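Local structure of PTS system, cellobiose-specific IIA component (Bacillus anthracis, 3K1S) at the interface of chains A and B. The protein probably carries a phosphoryl group as the cellobiose-specific IIA enzyme of the bacterial phosphotransferase system, passing it on towards the sugar-transporting components. Residues are numbered along the deposited sequence; one frame, centred on the assembly and turned at random. Chains: chain A/B, PTS system, cellobiose-specific IIA component.

Contact 1: the interface of chains A and B. Residues chain A 62-63, 66, 72, 78, 82; chain B 76-77.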
ATOM      1  N   LEU A  62      -1.604  -6.631 -19.874  1.00 24.85           N
ATOM      2  CA  LEU A  62      -0.676  -5.519 -19.920  1.00 25.91           C
ATOM      3  C   LEU A  62       0.762  -6.034 -19.870  1.00 26.24           C
ATOM      4  O   LEU A  62       1.558  -5.744 -20.762  1.00 24.93           O
ATOM      5  CB  LEU A  62      -0.969  -4.542 -18.774  1.00 25.03           C
ATOM      6  CG  LEU A  62      -0.373  -3.134 -18.770  1.00 28.60           C
ATOM      7  CD1 LEU A  62      -0.760  -2.348 -20.017  1.00 29.76           C
ATOM      8  CD2 LEU A  62      -0.816  -2.394 -17.515  1.00 26.91           C
ATOM      9  N   ILE A  63       1.075  -6.820 -18.841  1.00 25.22           N
ATOM     10  CA  ILE A  63       2.388  -7.446 -18.711  1.00 24.70           C
ATOM     11  C   ILE A  63       2.758  -8.247 -19.962  1.00 26.41           C
ATOM     12  O   ILE A  63       3.866  -8.095 -20.491  1.00 27.17           O
ATOM     13  CB  ILE A  63       2.482  -8.354 -17.447  1.00 24.62           C
ATOM     14  CG1 ILE A  63       2.136  -7.565 -16.171  1.00 28.19           C
ATOM     15  CG2 ILE A  63       3.861  -9.016 -17.339  1.00 29.66           C
ATOM     16  CD1 ILE A  63       2.870  -6.238 -16.015  1.00 30.06           C
ATOM     17  N   GLU A  66       3.924  -6.312 -23.061  1.00 29.01           N
ATOM     18  CA  GLU A  66       5.353  -6.008 -22.947  1.00 33.39           C
ATOM     19  C   GLU A  66       6.207  -7.212 -23.303  1.00 33.16           C
ATOM     20  O   GLU A  66       7.164  -7.097 -24.067  1.00 35.86           O
ATOM     21  CB  GLU A  66       5.719  -5.532 -21.543  1.00 32.26           C
ATOM     22  CG  GLU A  66       5.192  -4.166 -21.191  1.00 37.83           C
ATOM     23  CD  GLU A  66       5.889  -3.568 -19.982  1.00 44.22           C
ATOM     24  OE1 GLU A  66       6.260  -4.331 -19.052  1.00 38.22           O
ATOM     25  OE2 GLU A  66       6.059  -2.330 -19.960  1.00 40.09           O
ATOM     26  N   THR A  72       4.467  -0.241 -23.968  1.00 46.15           N
ATOM     27  CA  THR A  72       3.367   0.541 -23.416  1.00 44.32           C
ATOM     28  C   THR A  72       3.809   1.977 -23.187  1.00 43.17           C
ATOM     29  O   THR A  72       4.956   2.234 -22.818  1.00 41.83           O
ATOM     30  CB  THR A  72       2.846  -0.072 -22.093  1.00 44.42           C
ATOM     31  OG1 THR A  72       1.940  -1.142 -22.390  1.00 45.04           O
ATOM     32  CG2 THR A  72       2.116   0.968 -21.247  1.00 43.11           C
ATOM     33  N   LEU A  78      -1.310   5.726 -15.779  1.00 20.16           N
ATOM     34  CA  LEU A  78      -0.950   4.307 -15.751  1.00 22.41           C
ATOM     35  C   LEU A  78      -0.234   3.926 -14.451  1.00 20.82           C
ATOM     36  O   LEU A  78      -0.523   2.883 -13.869  1.00 21.23           O
ATOM     37  CB  LEU A  78      -0.106   3.926 -16.968  1.00 22.77           C
ATOM     38  CG  LEU A  78       0.457   2.501 -17.058  1.00 27.81           C
ATOM     39  CD1 LEU A  78      -0.640   1.450 -17.045  1.00 24.82           C
ATOM     40  CD2 LEU A  78       1.314   2.360 -18.305  1.00 30.33           C
ATOM     41  N   GLN A  82      -1.665   1.442 -11.620  1.00 25.05           N
ATOM     42  CA  GLN A  82      -0.916   0.335 -11.036  1.00 24.66           C
ATOM     43  C   GLN A  82      -0.902   0.438  -9.511  1.00 24.79           C
ATOM     44  O   GLN A  82      -1.044  -0.569  -8.816  1.00 24.85           O
ATOM     45  CB  GLN A  82       0.507   0.299 -11.592  1.00 25.84           C
ATOM     46  CG  GLN A  82       0.585  -0.124 -13.051  1.00 25.80           C
ATOM     47  CD  GLN A  82       0.269  -1.593 -13.241  1.00 34.59           C
ATOM     48  OE1 GLN A  82       0.900  -2.458 -12.635  1.00 30.15           O
ATOM     49  NE2 GLN A  82      -0.716  -1.883 -14.087  1.00 36.31           N
TER
ATOM     50  N   VAL B  76       6.133  -1.347 -17.522  1.00 23.37           N
ATOM     51  CA  VAL B  76       5.059  -1.718 -16.604  1.00 23.50           C
ATOM     52  C   VAL B  76       5.595  -2.665 -15.536  1.00 23.51           C
ATOM     53  O   VAL B  76       5.326  -2.491 -14.341  1.00 22.23           O
ATOM     54  CB  VAL B  76       3.878  -2.393 -17.355  1.00 27.29           C
ATOM     55  CG1 VAL B  76       2.897  -3.034 -16.370  1.00 26.90           C
ATOM     56  CG2 VAL B  76       3.157  -1.382 -18.244  1.00 27.99           C
ATOM     57  N   LEU B  77       6.362  -3.662 -15.972  1.00 25.14           N
ATOM     58  CA  LEU B  77       6.938  -4.650 -15.062  1.00 25.76           C
ATOM     59  C   LEU B  77       7.749  -3.992 -13.946  1.00 25.63           C
ATOM     60  O   LEU B  77       7.637  -4.382 -12.777  1.00 26.17           O
ATOM     61  CB  LEU B  77       7.811  -5.658 -15.821  1.00 24.44           C
ATOM     62  CG  LEU B  77       8.241  -6.910 -15.037  1.00 27.54           C
ATOM     63  CD1 LEU B  77       7.037  -7.728 -14.552  1.00 23.58           C
ATOM     64  CD2 LEU B  77       9.166  -7.770 -15.882  1.00 27.12           C
TER
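The carboxylate of A:Glu66 accepts hydrogen bonds from the backbone N-H groups of B:Val76 and B:Leu77, the first two residues of helix 76-107. OE2 of A:Glu66 lies 2.6 Å from B:Val76 N, and its OE1 takes the next amide, B:Leu77 N, over 3.2 Å. Both donors come from the syn side of their oxygens and stand 26° out of the carboxylate plane, so the two oxygens share the helix end between them and the rotation of the group is fixed. The partly positive N-terminus of the helix would be expected to favour a negative carboxylate here. Beyond CG the side chain of A:Glu66 runs extended, reaching from near the end of helix 38-67 and capping the helix of the other subunit.

Beside this polar cap the side chain of B:Val76 is pressed into chain A. Its CG1, anti to the backbone N (chi1 168°), is directed at helix 38-67, where it meets CD1 of A:Ile63 in a tight 3.2 Å contact and CD2 of A:Leu62 at 3.9 Å. The other branch, CG2, turns to the methyl of A:Thr72, 4.0 Å from CG2 of that residue, and more distantly to A:Leu78, whose side chain lies about at right angles to it. Capping and packing together tie the start of the third helix of one subunit to its neighbour and so help to hold the subunits together in what is probably the family's trimer.

Contact 2: the interface of chains A and B. Residues chain A 89-90, 93; chain B 23, 27, 91.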
ATOM      1  N   ILE A  89      -5.272  -4.697  -3.397  1.00 22.78           N
ATOM      2  CA  ILE A  89      -4.809  -5.999  -2.927  1.00 21.16           C
ATOM      3  C   ILE A  89      -4.334  -5.899  -1.467  1.00 21.85           C
ATOM      4  O   ILE A  89      -4.663  -6.749  -0.639  1.00 21.75           O
ATOM      5  CB  ILE A  89      -3.695  -6.562  -3.864  1.00 20.00           C
ATOM      6  CG1 ILE A  89      -4.287  -6.931  -5.231  1.00 20.99           C
ATOM      7  CG2 ILE A  89      -2.998  -7.759  -3.247  1.00 20.50           C
ATOM      8  CD1 ILE A  89      -3.253  -7.111  -6.360  1.00 19.37           C
ATOM      9  N   THR A  90      -3.569  -4.855  -1.158  1.00 21.92           N
ATOM     10  CA  THR A  90      -3.065  -4.657   0.200  1.00 22.25           C
ATOM     11  C   THR A  90      -4.199  -4.382   1.183  1.00 21.94           C
ATOM     12  O   THR A  90      -4.229  -4.958   2.269  1.00 23.73           O
ATOM     13  CB  THR A  90      -2.001  -3.537   0.257  1.00 21.50           C
ATOM     14  OG1 THR A  90      -0.830  -3.976  -0.439  1.00 23.40           O
ATOM     15  CG2 THR A  90      -1.627  -3.207   1.699  1.00 20.91           C
ATOM     16  N   GLU A  93      -6.265  -7.533   1.836  1.00 25.24           N
ATOM     17  CA  GLU A  93      -5.493  -8.455   2.660  1.00 26.93           C
ATOM     18  C   GLU A  93      -5.483  -8.042   4.130  1.00 27.14           C
ATOM     19  O   GLU A  93      -5.565  -8.892   5.017  1.00 30.00           O
ATOM     20  CB  GLU A  93      -4.059  -8.591   2.128  1.00 27.69           C
ATOM     21  CG  GLU A  93      -3.239  -9.670   2.825  1.00 31.86           C
ATOM     22  CD  GLU A  93      -1.945 -10.018   2.105  1.00 36.45           C
ATOM     23  OE1 GLU A  93      -1.436  -9.185   1.323  1.00 33.67           O
ATOM     24  OE2 GLU A  93      -1.430 -11.136   2.333  1.00 41.20           O
TER
ATOM     25  N   ARG B  23       6.722 -10.103   2.189  1.00 23.68           N
ATOM     26  CA  ARG B  23       5.277 -10.046   2.414  1.00 24.30           C
ATOM     27  C   ARG B  23       4.759 -11.358   2.997  1.00 23.91           C
ATOM     28  O   ARG B  23       3.979 -11.362   3.952  1.00 25.76           O
ATOM     29  CB  ARG B  23       4.552  -9.730   1.103  1.00 23.00           C
ATOM     30  CG  ARG B  23       3.106  -9.271   1.269  1.00 22.14           C
ATOM     31  CD  ARG B  23       2.419  -9.254  -0.083  1.00 23.43           C
ATOM     32  NE  ARG B  23       1.082  -8.674  -0.033  1.00 29.45           N
ATOM     33  CZ  ARG B  23       0.738  -7.519  -0.594  1.00 25.19           C
ATOM     34  NH1 ARG B  23       1.634  -6.797  -1.256  1.00 27.58           N
ATOM     35  NH2 ARG B  23      -0.511  -7.084  -0.494  1.00 25.21           N
HETATM   36  N   MSE B  27       2.947 -11.975   6.775  1.00 24.07           N
HETATM   37  CA  MSE B  27       1.614 -12.547   6.944  1.00 23.97           C
HETATM   38  C   MSE B  27       1.663 -13.840   7.753  1.00 25.89           C
HETATM   39  O   MSE B  27       0.768 -14.113   8.566  1.00 27.26           O
HETATM   40  CB  MSE B  27       0.947 -12.783   5.588  1.00 24.31           C
HETATM   41  CG  MSE B  27       0.613 -11.503   4.832  1.00 28.76           C
HETATM   42 SE   MSE B  27      -0.436 -10.227   5.898  1.00 46.55          SE
HETATM   43  CE  MSE B  27      -2.087 -11.255   6.061  1.00 33.29           C
ATOM     44  N   VAL B  91       2.618  -3.776   4.291  1.00 20.15           N
ATOM     45  CA  VAL B  91       2.096  -4.975   4.935  1.00 23.39           C
ATOM     46  C   VAL B  91       2.897  -5.318   6.197  1.00 24.83           C
ATOM     47  O   VAL B  91       2.319  -5.599   7.247  1.00 25.02           O
ATOM     48  CB  VAL B  91       2.049  -6.189   3.958  1.00 25.75           C
ATOM     49  CG1 VAL B  91       1.859  -7.504   4.722  1.00 19.64           C
ATOM     50  CG2 VAL B  91       0.940  -6.004   2.931  1.00 19.08           C
TER
HETATM   51  O   HOH W   1       0.073  -5.094  -3.252  1.00 25.86           O
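B:Arg23 grips A:Glu93 side-on, with two nitrogens converging on the same carboxylate oxygen, OE1. NE of B:Arg23 meets the syn lone pair of A:Glu93 OE1 at 2.9 Å, forming the salt bridge; its NH2 arrives nearly along the C-O direction, also 2.9 Å from that oxygen. The guanidinium and carboxylate planes are only 18° apart, and OE1 lies close to the plane of the arginine. NH2 of B:Arg23 makes a further hydrogen bond to the hydroxyl OG1 of A:Thr90, 3.1 Å away and tilted out of the guanidinium plane. The remaining nitrogen, NH1, reaches the same hydroxyl through water 1.

Apolar neighbours flank this network and probably help to position it. CG2 of B:Val91 sits over the centre of one guanidinium face of B:Arg23, 3.8 Å above the plane, and it also touches CG2 of A:Thr90. The bent selenomethionine B:Met27 and A:Glu93 approach each other from opposite directions, CG of B:Met27 lying 3.2 Å from OE2 of A:Glu93, the oxygen the arginine does not grip. B:Arg23 reaches the glutamate on a chain extended from CG to NE. In the fold, the site joins helix 76-108 of chain A to helices 11-34 and 76-107 of chain B, midway along the packed bundles.

Contact 3: the interface of chains A and B. Residues chain A 74, 78-79, 82; chain B 75-76, 79.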
ATOM      1  N   ILE A  74       4.075   4.962 -20.994  1.00 37.05           N
ATOM      2  CA  ILE A  74       4.084   5.218 -19.556  1.00 33.32           C
ATOM      3  C   ILE A  74       3.578   6.629 -19.280  1.00 29.82           C
ATOM      4  O   ILE A  74       4.070   7.603 -19.853  1.00 33.29           O
ATOM      5  CB  ILE A  74       5.489   5.003 -18.929  1.00 33.31           C
ATOM      6  CG1 ILE A  74       6.079   3.638 -19.336  1.00 35.47           C
ATOM      7  CG2 ILE A  74       5.438   5.155 -17.409  1.00 32.78           C
ATOM      8  CD1 ILE A  74       5.305   2.399 -18.843  1.00 28.05           C
ATOM      9  N   LEU A  78      -1.310   5.726 -15.779  1.00 20.16           N
ATOM     10  CA  LEU A  78      -0.950   4.307 -15.751  1.00 22.41           C
ATOM     11  C   LEU A  78      -0.234   3.926 -14.451  1.00 20.82           C
ATOM     12  O   LEU A  78      -0.523   2.883 -13.869  1.00 21.23           O
ATOM     13  CB  LEU A  78      -0.106   3.926 -16.968  1.00 22.77           C
ATOM     14  CG  LEU A  78       0.457   2.501 -17.058  1.00 27.81           C
ATOM     15  CD1 LEU A  78      -0.640   1.450 -17.045  1.00 24.82           C
ATOM     16  CD2 LEU A  78       1.314   2.360 -18.305  1.00 30.33           C
ATOM     17  N   ILE A  79       0.687   4.776 -14.004  1.00 21.45           N
ATOM     18  CA  ILE A  79       1.416   4.539 -12.757  1.00 20.47           C
ATOM     19  C   ILE A  79       0.440   4.558 -11.594  1.00 20.30           C
ATOM     20  O   ILE A  79       0.477   3.683 -10.721  1.00 23.65           O
ATOM     21  CB  ILE A  79       2.525   5.590 -12.519  1.00 21.51           C
ATOM     22  CG1 ILE A  79       3.587   5.502 -13.618  1.00 21.30           C
ATOM     23  CG2 ILE A  79       3.145   5.401 -11.125  1.00 20.69           C
ATOM     24  CD1 ILE A  79       4.498   6.711 -13.712  1.00 25.50           C
ATOM     25  N   GLN A  82      -1.665   1.442 -11.620  1.00 25.05           N
ATOM     26  CA  GLN A  82      -0.916   0.335 -11.036  1.00 24.66           C
ATOM     27  C   GLN A  82      -0.902   0.438  -9.511  1.00 24.79           C
ATOM     28  O   GLN A  82      -1.044  -0.569  -8.816  1.00 24.85           O
ATOM     29  CB  GLN A  82       0.507   0.299 -11.592  1.00 25.84           C
ATOM     30  CG  GLN A  82       0.585  -0.124 -13.051  1.00 25.80           C
ATOM     31  CD  GLN A  82       0.269  -1.593 -13.241  1.00 34.59           C
ATOM     32  OE1 GLN A  82       0.900  -2.458 -12.635  1.00 30.15           O
ATOM     33  NE2 GLN A  82      -0.716  -1.883 -14.087  1.00 36.31           N
TER
ATOM     34  N   SER B  75       9.371   0.311 -17.690  1.00 26.71           N
ATOM     35  CA  SER B  75       8.348  -0.619 -18.165  1.00 24.47           C
ATOM     36  C   SER B  75       7.280  -0.815 -17.104  1.00 21.87           C
ATOM     37  O   SER B  75       7.488  -0.475 -15.936  1.00 20.92           O
ATOM     38  CB  SER B  75       8.979  -1.967 -18.521  1.00 23.75           C
ATOM     39  OG  SER B  75       9.600  -2.539 -17.385  1.00 25.80           O
ATOM     40  N   VAL B  76       6.133  -1.347 -17.522  1.00 23.37           N
ATOM     41  CA  VAL B  76       5.059  -1.718 -16.604  1.00 23.50           C
ATOM     42  C   VAL B  76       5.595  -2.665 -15.536  1.00 23.51           C
ATOM     43  O   VAL B  76       5.326  -2.491 -14.341  1.00 22.23           O
ATOM     44  CB  VAL B  76       3.878  -2.393 -17.355  1.00 27.29           C
ATOM     45  CG1 VAL B  76       2.897  -3.034 -16.370  1.00 26.90           C
ATOM     46  CG2 VAL B  76       3.157  -1.382 -18.244  1.00 27.99           C
ATOM     47  N   ILE B  79       7.572  -0.788 -12.847  1.00 22.67           N
ATOM     48  CA  ILE B  79       6.646  -0.048 -12.000  1.00 21.41           C
ATOM     49  C   ILE B  79       5.962  -1.025 -11.040  1.00 21.18           C
ATOM     50  O   ILE B  79       5.846  -0.754  -9.848  1.00 20.95           O
ATOM     51  CB  ILE B  79       5.613   0.730 -12.853  1.00 19.82           C
ATOM     52  CG1 ILE B  79       6.320   1.808 -13.685  1.00 20.38           C
ATOM     53  CG2 ILE B  79       4.516   1.348 -11.974  1.00 23.87           C
ATOM     54  CD1 ILE B  79       5.494   2.333 -14.875  1.00 23.97           C
TER
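A:Ile74 and B:Ile79 reach toward each other tip to tip in a hydrophobic contact between two three-helix bundles of the lactose/cellobiose IIA family. The compact part centres on the end methyl of B:Ile79. Its CD1 lies 3.8 Å from the branch methyl CG2 of A:Ile74 and 4.0 Å from CD1 of the same residue, so that it faces both of the isoleucine's methyl groups. On another side the CD1 of B:Ile79 meets the CG1 methylene of A:Ile79 at 3.9 Å, the two side chains running about at right angles. The copies of Ile79 therefore meet unlike atom to unlike atom, in keeping with an interface that is not an exact two-fold. B:Ile79 extends its longer branch away from the helix, with chi2 at 162°, and this carries CD1 forward into the group from chain A. In A:Ile74, a loop residue just ahead of helix 76-108, the second torsion is instead folded (chi2 -64°), and CD1 swings round towards the beginning of the partner helix.

The margins are looser. CD1 of A:Ile74 passes 4.1 Å from the backbone N of B:Val76, and the carbonyl carbon of B:Ser75 is a little more distant still. Towards helix 76-108 the packing is also looser: the branch methyl CG2 of B:Ile79 lies 4.2 Å from CB of A:Gln82.

Contact 4: the interface of chains A and B. Residues chain A 59, 63, 82, 86; chain B 76, 79-80, 83.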
ATOM      1  N   GLN A  59      -4.291  -6.547 -15.937  1.00 27.57           N
ATOM      2  CA  GLN A  59      -2.896  -6.674 -15.536  1.00 28.81           C
ATOM      3  C   GLN A  59      -2.132  -7.683 -16.404  1.00 29.95           C
ATOM      4  O   GLN A  59      -1.073  -7.365 -16.963  1.00 30.77           O
ATOM      5  CB  GLN A  59      -2.800  -7.072 -14.058  1.00 28.31           C
ATOM      6  CG  GLN A  59      -1.415  -6.893 -13.451  1.00 26.34           C
ATOM      7  CD  GLN A  59      -0.903  -5.472 -13.591  1.00 30.63           C
ATOM      8  OE1 GLN A  59      -1.642  -4.577 -14.010  1.00 33.80           O
ATOM      9  NE2 GLN A  59       0.367  -5.255 -13.242  1.00 28.59           N
ATOM     10  N   ILE A  63       1.075  -6.820 -18.841  1.00 25.22           N
ATOM     11  CA  ILE A  63       2.388  -7.446 -18.711  1.00 24.70           C
ATOM     12  C   ILE A  63       2.758  -8.247 -19.962  1.00 26.41           C
ATOM     13  O   ILE A  63       3.866  -8.095 -20.491  1.00 27.17           O
ATOM     14  CB  ILE A  63       2.482  -8.354 -17.447  1.00 24.62           C
ATOM     15  CG1 ILE A  63       2.136  -7.565 -16.171  1.00 28.19           C
ATOM     16  CG2 ILE A  63       3.861  -9.016 -17.339  1.00 29.66           C
ATOM     17  CD1 ILE A  63       2.870  -6.238 -16.015  1.00 30.06           C
ATOM     18  N   GLN A  82      -1.665   1.442 -11.620  1.00 25.05           N
ATOM     19  CA  GLN A  82      -0.916   0.335 -11.036  1.00 24.66           C
ATOM     20  C   GLN A  82      -0.902   0.438  -9.511  1.00 24.79           C
ATOM     21  O   GLN A  82      -1.044  -0.569  -8.816  1.00 24.85           O
ATOM     22  CB  GLN A  82       0.507   0.299 -11.592  1.00 25.84           C
ATOM     23  CG  GLN A  82       0.585  -0.124 -13.051  1.00 25.80           C
ATOM     24  CD  GLN A  82       0.269  -1.593 -13.241  1.00 34.59           C
ATOM     25  OE1 GLN A  82       0.900  -2.458 -12.635  1.00 30.15           O
ATOM     26  NE2 GLN A  82      -0.716  -1.883 -14.087  1.00 36.31           N
HETATM   27  N   MSE A  86      -2.451  -2.511  -6.875  1.00 20.58           N
HETATM   28  CA  MSE A  86      -1.639  -3.037  -5.782  1.00 23.57           C
HETATM   29  C   MSE A  86      -2.139  -2.587  -4.404  1.00 23.18           C
HETATM   30  O   MSE A  86      -2.065  -3.352  -3.439  1.00 23.67           O
HETATM   31  CB  MSE A  86      -0.155  -2.685  -5.978  1.00 23.81           C
HETATM   32  CG  MSE A  86       0.484  -3.429  -7.149  1.00 31.99           C
HETATM   33 SE   MSE A  86       0.479  -5.386  -6.913  1.00 48.30          SE
HETATM   34  CE  MSE A  86       2.011  -5.535  -5.700  1.00 30.09           C
TER
ATOM     35  N   VAL B  76       6.133  -1.347 -17.522  1.00 23.37           N
ATOM     36  CA  VAL B  76       5.059  -1.718 -16.604  1.00 23.50           C
ATOM     37  C   VAL B  76       5.595  -2.665 -15.536  1.00 23.51           C
ATOM     38  O   VAL B  76       5.326  -2.491 -14.341  1.00 22.23           O
ATOM     39  CB  VAL B  76       3.878  -2.393 -17.355  1.00 27.29           C
ATOM     40  CG1 VAL B  76       2.897  -3.034 -16.370  1.00 26.90           C
ATOM     41  CG2 VAL B  76       3.157  -1.382 -18.244  1.00 27.99           C
ATOM     42  N   ILE B  79       7.572  -0.788 -12.847  1.00 22.67           N
ATOM     43  CA  ILE B  79       6.646  -0.048 -12.000  1.00 21.41           C
ATOM     44  C   ILE B  79       5.962  -1.025 -11.040  1.00 21.18           C
ATOM     45  O   ILE B  79       5.846  -0.754  -9.848  1.00 20.95           O
ATOM     46  CB  ILE B  79       5.613   0.730 -12.853  1.00 19.82           C
ATOM     47  CG1 ILE B  79       6.320   1.808 -13.685  1.00 20.38           C
ATOM     48  CG2 ILE B  79       4.516   1.348 -11.974  1.00 23.87           C
ATOM     49  CD1 ILE B  79       5.494   2.333 -14.875  1.00 23.97           C
ATOM     50  N   HIS B  80       5.531  -2.164 -11.580  1.00 22.23           N
ATOM     51  CA  HIS B  80       4.880  -3.235 -10.815  1.00 22.54           C
ATOM     52  C   HIS B  80       5.804  -3.811  -9.736  1.00 22.56           C
ATOM     53  O   HIS B  80       5.368  -4.086  -8.615  1.00 21.67           O
ATOM     54  CB  HIS B  80       4.413  -4.337 -11.778  1.00 21.90           C
ATOM     55  CG  HIS B  80       3.675  -5.464 -11.118  1.00 29.70           C
ATOM     56  ND1 HIS B  80       2.524  -5.274 -10.381  1.00 28.53           N
ATOM     57  CD2 HIS B  80       3.909  -6.801 -11.115  1.00 21.24           C
ATOM     58  CE1 HIS B  80       2.089  -6.444  -9.940  1.00 23.75           C
ATOM     59  NE2 HIS B  80       2.911  -7.384 -10.371  1.00 28.25           N
ATOM     60  N   ASP B  83       5.987  -1.495  -6.899  1.00 18.08           N
ATOM     61  CA  ASP B  83       4.751  -1.610  -6.120  1.00 20.84           C
ATOM     62  C   ASP B  83       4.836  -2.769  -5.130  1.00 21.06           C
ATOM     63  O   ASP B  83       4.388  -2.644  -3.986  1.00 23.07           O
ATOM     64  CB  ASP B  83       3.529  -1.775  -7.030  1.00 20.33           C
ATOM     65  CG  ASP B  83       3.159  -0.489  -7.760  1.00 21.46           C
ATOM     66  OD1 ASP B  83       3.463   0.614  -7.252  1.00 27.74           O
ATOM     67  OD2 ASP B  83       2.559  -0.581  -8.848  1.00 18.75           O
TER
HETATM   68  O   HOH W   2       1.602  -2.516  -9.942  1.00 22.57           O
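The ring of B:His80 lies beneath the side-chain amide of A:Gln59, whose NE2 stands 3.6 Å above the ring plane, displaced toward the rim near ND1. This histidine matches the phosphorylated residue of the lactose/cellobiose IIA family, and B:Asp83, one helical turn on, matches the aspartate that binds metal at the centre of the family's trimers. The A:Gln59 amide is inclined by 51° to the ring; the A:Gln82 amide stands more steeply, at 75°. The two glutamines pair reciprocally within chain A. NE2 of A:Gln82 bonds OE1 of A:Gln59 at 2.9 Å, and NE2 of A:Gln59 returns a bond of 2.9 Å to OE1 of A:Gln82, each donor lying in the carbonyl plane on a lone pair. This pairing fixes both amides and presents them to the histidine.

At the ring edge, ND1 of B:His80 makes a 2.9 Å hydrogen bond with the oxygen of water 2, which lies in the ring plane. Water 2 also bonds OE1 of A:Gln82 at 2.8 Å. It is modelled implausibly close to OD2 of B:Asp83, so that link is doubtful. Selenomethionine A:Met86, bent at chi2 and chi3, crosses the histidine about at right angles, bringing SE to 3.6 Å from CE1 of B:His80. CG of A:Met86 packs against CB of B:Asp83 at 3.5 Å. B:His80 is held out towards chain A with CG anti to the backbone N (chi1 -177°).

Contacts 1, 3 and 4 form one continuous patch at the start of the third helices. Measured between the centres of their C-alpha atoms, as are all distances here, contact 1 lies about 5 Å from contact 3 and 6 Å from contact 4, and contacts 3 and 4 are 6 Å apart. A:Gln82 and B:Val76 belong to all three, so the three share a common framework. Contact 2 stands apart, 16 Å from contact 4 and 20 to 21 Å from the others, further along the third helices, and brings in helix 11-34 of chain B as a second anchorage. Three copies in the assembly agree with the family's typical trimer.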